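PDB 1K5C: endopolygalacturonase from Chondrostereum purpureum, which probably hydrolyses the alpha-1,4-linked galacturonic acid chains of pectin at internal bonds. Local coordinates for residues Gly40-Met45 with Asn69-Asp74; Thr21-Thr26 with Thr44-Ile49. One frame throughout, in Å; residues are numbered along the deposited sequence.

Contact 1. Residues Gly40-Met45 with Asn69-Asp74; sequences GATVTM and NFVGAD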
loop_
_atom_site.group_PDB
_atom_site.type_symbol
_atom_site.label_atom_id
_atom_site.label_comp_id
_atom_site.label_asym_id
_atom_site.label_seq_id
_atom_site.Cartn_x
_atom_site.Cartn_y
_atom_site.Cartn_z
ATOM N N GLY A 40 22.612 9.758 6.556
ATOM C CA GLY A 40 22.101 10.767 7.438
ATOM C C GLY A 40 21.756 12.082 6.782
ATOM O O GLY A 40 21.420 13.028 7.517
ATOM N N ALA A 41 21.817 12.195 5.453
ATOM C CA ALA A 41 21.577 13.494 4.828
ATOM C C ALA A 41 20.100 13.903 4.979
ATOM O O ALA A 41 19.191 13.040 4.990
ATOM C CB ALA A 41 21.932 13.420 3.353
ATOM N N THR A 42 19.904 15.208 5.038
ATOM C CA THR A 42 18.557 15.802 4.908
ATOM C C THR A 42 18.388 16.208 3.456
ATOM O O THR A 42 19.233 16.921 2.897
ATOM C CB THR A 42 18.433 17.003 5.812
ATOM O OG1 THR A 42 18.518 16.571 7.208
ATOM C CG2 THR A 42 17.063 17.719 5.664
ATOM N N VAL A 43 17.276 15.777 2.850
ATOM C CA VAL A 43 16.906 16.164 1.483
ATOM C C VAL A 43 15.613 16.928 1.615
ATOM O O VAL A 43 14.613 16.384 2.106
ATOM C CB VAL A 43 16.715 14.932 0.627
ATOM C CG1 VAL A 43 16.281 15.335 -0.800
ATOM C CG2 VAL A 43 17.986 14.055 0.610
ATOM N N THR A 44 15.606 18.214 1.211
ATOM C CA THR A 44 14.455 19.068 1.330
ATOM C C THR A 44 13.947 19.447 -0.033
ATOM O O THR A 44 14.727 19.969 -0.857
ATOM C CB THR A 44 14.807 20.368 2.109
ATOM O OG1 THR A 44 15.347 19.996 3.408
ATOM C CG2 THR A 44 13.597 21.268 2.331
ATOM N N MET A 45 12.667 19.194 -0.300
ATOM C CA MET A 45 12.072 19.620 -1.552
ATOM C C MET A 45 11.709 21.092 -1.521
ATOM O O MET A 45 11.097 21.566 -0.543
ATOM C CB MET A 45 10.763 18.863 -1.833
ATOM C CG MET A 45 10.896 17.489 -2.254
ATOM S SD MET A 45 9.383 16.735 -2.813
ATOM C CE MET A 45 9.199 16.982 -4.595
ATOM N N ASN A 69 16.701 11.920 5.997
ATOM C CA ASN A 69 15.624 12.779 6.526
ATOM C C ASN A 69 15.077 13.548 5.316
ATOM O O ASN A 69 15.696 14.498 4.858
ATOM C CB ASN A 69 16.234 13.715 7.565
ATOM C CG ASN A 69 15.262 14.688 8.123
ATOM O OD1 ASN A 69 14.073 14.387 8.230
ATOM N ND2 ASN A 69 15.697 15.874 8.495
ATOM N N PHE A 70 13.929 13.098 4.777
ATOM C CA PHE A 70 13.350 13.709 3.595
ATOM C C PHE A 70 12.224 14.613 3.994
ATOM O O PHE A 70 11.226 14.157 4.585
ATOM C CB PHE A 70 12.902 12.620 2.591
ATOM C CG PHE A 70 12.501 13.169 1.247
ATOM C CD1 PHE A 70 11.261 13.767 1.036
ATOM C CD2 PHE A 70 13.395 13.050 0.164
ATOM C CE1 PHE A 70 10.899 14.247 -0.187
ATOM C CE2 PHE A 70 13.047 13.547 -1.076
ATOM C CZ PHE A 70 11.811 14.175 -1.240
ATOM N N VAL A 71 12.376 15.912 3.703
ATOM C CA VAL A 71 11.472 16.957 4.139
ATOM C C VAL A 71 10.765 17.463 2.896
ATOM O O VAL A 71 11.343 18.204 2.083
ATOM C CB VAL A 71 12.272 18.083 4.860
ATOM C CG1 VAL A 71 11.323 19.248 5.227
ATOM C CG2 VAL A 71 13.029 17.517 6.053
ATOM N N GLY A 72 9.509 17.072 2.727
ATOM C CA GLY A 72 8.793 17.348 1.472
ATOM C C GLY A 72 8.286 18.748 1.323
ATOM O O GLY A 72 8.073 19.214 0.194
ATOM N N ALA A 73 7.994 19.433 2.467
ATOM C CA ALA A 73 7.478 20.812 2.437
ATOM C C ALA A 73 6.232 20.893 1.519
ATOM O O ALA A 73 5.980 21.928 0.885
ATOM C CB ALA A 73 8.583 21.803 2.065
ATOM N N ASP A 74 5.424 19.833 1.522
ATOM C CA ASP A 74 4.137 19.740 0.823
ATOM C C ASP A 74 4.273 19.834 -0.716
ATOM O O ASP A 74 3.301 20.057 -1.407
ATOM C CB ASP A 74 3.132 20.766 1.361
ATOM C CG ASP A 74 2.680 20.470 2.757
ATOM O OD1 ASP A 74 2.510 19.296 3.087
ATOM O OD2 ASP A 74 2.391 21.453 3.468
#
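The side chains of T42 and N69 run side by side and point the same way, and they meet at their polar ends. ND2 of N69 donates to OG1 of T42 over 3.2 Å, with the hydroxyl oxygen 17° out of the amide plane; OD1 of the same amide is taken by NZ of K110. On the opposite face V43 and F70 cross obliquely. CG1 of V43, anti to its backbone N (chi1 178°), lies 3.7 Å from CE2 of F70, while O of V43 sits over one face of the ring, offset toward its rim. M45 reaches the far end of this ring: CG is 3.6 Å from F70 CZ, and SD stands at the ring edge, 5.0 Å from the centroid, a Met-aromatic contact. The backbones beneath are parallel strands on adjacent coils of the right-handed beta-helix of family 28, 11° apart in direction. Their bonds run N69 N to A41 O, V43 N to N69 O, V71 N to V43 O and M45 N to V71 O. Next to the N69 amide, T44 and V71 again lie side by side, OG1 of T44 3.9 Å from CB of V71. F77, Y109 and F112 also pack against the F70 ring.

Contact 2. Residues Thr21-Thr26 with Thr44-Ile49; sequences TLNGFT and TMAGDI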
loop_
_atom_site.group_PDB
_atom_site.type_symbol
_atom_site.label_atom_id
_atom_site.label_comp_id
_atom_site.label_asym_id
_atom_site.label_seq_id
_atom_site.Cartn_x
_atom_site.Cartn_y
_atom_site.Cartn_z
ATOM N N THR A 21 19.111 20.206 -1.438
ATOM C CA THR A 21 17.875 20.843 -1.824
ATOM C C THR A 21 17.444 20.310 -3.175
ATOM O O THR A 21 18.222 20.366 -4.114
ATOM C CB THR A 21 18.063 22.373 -1.918
ATOM O OG1 THR A 21 18.518 22.834 -0.633
ATOM C CG2 THR A 21 16.731 23.044 -2.218
ATOM N N LEU A 22 16.229 19.790 -3.220
ATOM C CA LEU A 22 15.687 19.237 -4.460
ATOM C C LEU A 22 14.756 20.320 -5.009
ATOM O O LEU A 22 13.643 20.512 -4.495
ATOM C CB LEU A 22 15.016 17.883 -4.121
ATOM C CG LEU A 22 14.339 17.181 -5.276
ATOM C CD1 LEU A 22 15.334 16.857 -6.359
ATOM C CD2 LEU A 22 13.755 15.890 -4.612
ATOM N N ASN A 23 15.224 21.048 -6.030
ATOM C CA ASN A 23 14.384 22.069 -6.647
ATOM C C ASN A 23 13.301 21.420 -7.543
ATOM O O ASN A 23 13.318 20.229 -7.829
ATOM C CB ASN A 23 15.233 23.061 -7.426
ATOM C CG ASN A 23 15.891 24.144 -6.608
ATOM O OD1 ASN A 23 15.825 24.089 -5.415
ATOM N ND2 ASN A 23 16.471 25.179 -7.257
ATOM N N GLY A 24 12.345 22.251 -7.924
ATOM C CA GLY A 24 11.290 21.819 -8.906
ATOM C C GLY A 24 11.865 21.897 -10.324
ATOM O O GLY A 24 12.662 22.755 -10.685
ATOM N N PHE A 25 11.458 20.896 -11.133
ATOM C CA PHE A 25 11.851 20.788 -12.544
ATOM C C PHE A 25 11.032 19.677 -13.160
ATOM O O PHE A 25 10.291 18.958 -12.473
ATOM C CB PHE A 25 13.372 20.542 -12.740
ATOM C CG PHE A 25 13.949 19.358 -12.019
ATOM C CD1 PHE A 25 14.049 18.094 -12.635
ATOM C CD2 PHE A 25 14.436 19.501 -10.737
ATOM C CE1 PHE A 25 14.631 17.031 -11.965
ATOM C CE2 PHE A 25 14.997 18.446 -10.033
ATOM C CZ PHE A 25 15.091 17.217 -10.658
ATOM N N THR A 26 11.148 19.559 -14.498
ATOM C CA THR A 26 10.565 18.433 -15.215
ATOM C C THR A 26 11.605 17.370 -15.447
ATOM O O THR A 26 12.737 17.672 -15.882
ATOM C CB THR A 26 10.012 18.888 -16.558
ATOM O OG1 THR A 26 8.938 19.793 -16.284
ATOM C CG2 THR A 26 9.482 17.727 -17.376
ATOM N N THR A 44 15.606 18.214 1.211
ATOM C CA THR A 44 14.455 19.068 1.330
ATOM C C THR A 44 13.947 19.447 -0.033
ATOM O O THR A 44 14.727 19.969 -0.857
ATOM C CB THR A 44 14.807 20.368 2.109
ATOM O OG1 THR A 44 15.347 19.996 3.408
ATOM C CG2 THR A 44 13.597 21.268 2.331
ATOM N N MET A 45 12.667 19.194 -0.300
ATOM C CA MET A 45 12.072 19.620 -1.552
ATOM C C MET A 45 11.709 21.092 -1.521
ATOM O O MET A 45 11.097 21.566 -0.543
ATOM C CB MET A 45 10.763 18.863 -1.833
ATOM C CG MET A 45 10.896 17.489 -2.254
ATOM S SD MET A 45 9.383 16.735 -2.813
ATOM C CE MET A 45 9.199 16.982 -4.595
ATOM N N ALA A 46 12.064 21.790 -2.592
ATOM C CA ALA A 46 11.805 23.246 -2.698
ATOM C C ALA A 46 10.922 23.548 -3.889
ATOM O O ALA A 46 10.640 24.743 -4.127
ATOM C CB ALA A 46 13.121 24.016 -2.816
ATOM N N GLY A 47 10.482 22.554 -4.637
ATOM C CA GLY A 47 9.558 22.746 -5.762
ATOM C C GLY A 47 8.949 21.400 -6.135
ATOM O O GLY A 47 9.290 20.373 -5.565
ATOM N N ASP A 48 7.997 21.482 -7.075
ATOM C CA ASP A 48 7.324 20.277 -7.559
ATOM C C ASP A 48 8.115 19.677 -8.729
ATOM O O ASP A 48 8.711 20.405 -9.553
ATOM C CB ASP A 48 5.933 20.645 -8.042
ATOM C CG ASP A 48 5.011 21.199 -6.956
ATOM O OD1 ASP A 48 5.262 20.950 -5.752
ATOM O OD2 ASP A 48 4.000 21.833 -7.356
ATOM N N ILE A 49 8.087 18.343 -8.822
ATOM C CA ILE A 49 8.789 17.626 -9.911
ATOM C C ILE A 49 7.748 16.955 -10.775
ATOM O O ILE A 49 6.961 16.139 -10.302
ATOM C CB ILE A 49 9.825 16.651 -9.338
ATOM C CG1 ILE A 49 10.885 17.454 -8.515
ATOM C CG2 ILE A 49 10.508 15.892 -10.475
ATOM C CD1 ILE A 49 11.841 16.620 -7.763
#
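L22 and I49 meet at about a right angle, the isoleucine tip butting against the branched end of the leucine. CD1 of I49 is 3.6 Å from CG of L22 and nearly as close to both of its methyls, so that the single methyl fits against the whole fork. CD1 gets there because the I49 chain is extended at chi2 (172°). M45 adds a second neighbour: its side chain runs alongside that of L22, with CG 4.0 Å from L22 CD2. An alanine in place of L22 would probably open a gap beside I49 CD1 and M45 CG, where the leucine fork had lain, and leave the isoleucine tip freer to turn. Beyond I49, the F25 ring lies with one face over CG1 of I49. On the other side of the strands, CB of A46 rests against the notch formed by CG2 of T21 and OD1 of N23, at 3.8 Å from each. In the turns, G24 and G47 come within 3.7 Å, CA to CA; a CB on either would clash with the facing backbone. Here O of N23, buried, finds no polar partner and lies against I49 CG1. Two firm bonds, L22 N to T44 O and A46 N to L22 O, hold the chains together before the turn; after it the register slips by one residue, and F25 N makes only a weak bond to D48 O. V5 of strand 4-5 packs on L22 and F25, L35 and L33 of strand 33-35 cover L22, F25 and I49, and strand 68-71 flanks the M45 side through F70.

The two contacts lie 10 Å apart, centre to centre, near the N-terminal end of the beta-helix, and are joined through strand 42-45. That strand is paired with strand 19-22 in contact 2 and with strand 68-71 in contact 1, so T44 and M45 belong to both. In chain order 21-26 comes first, then 40-45 running into 44-49, then 69-74, each strand stacking parallel on its predecessor. Contact 1 stays mostly on this row of strands, whereas contact 2 follows the chain round a turn to strands 25-27 and 49-51. Their apolar interiors meet where F70 CZ packs 4.3 Å from L22 CD2, giving a continuous core away from the substrate-binding residues.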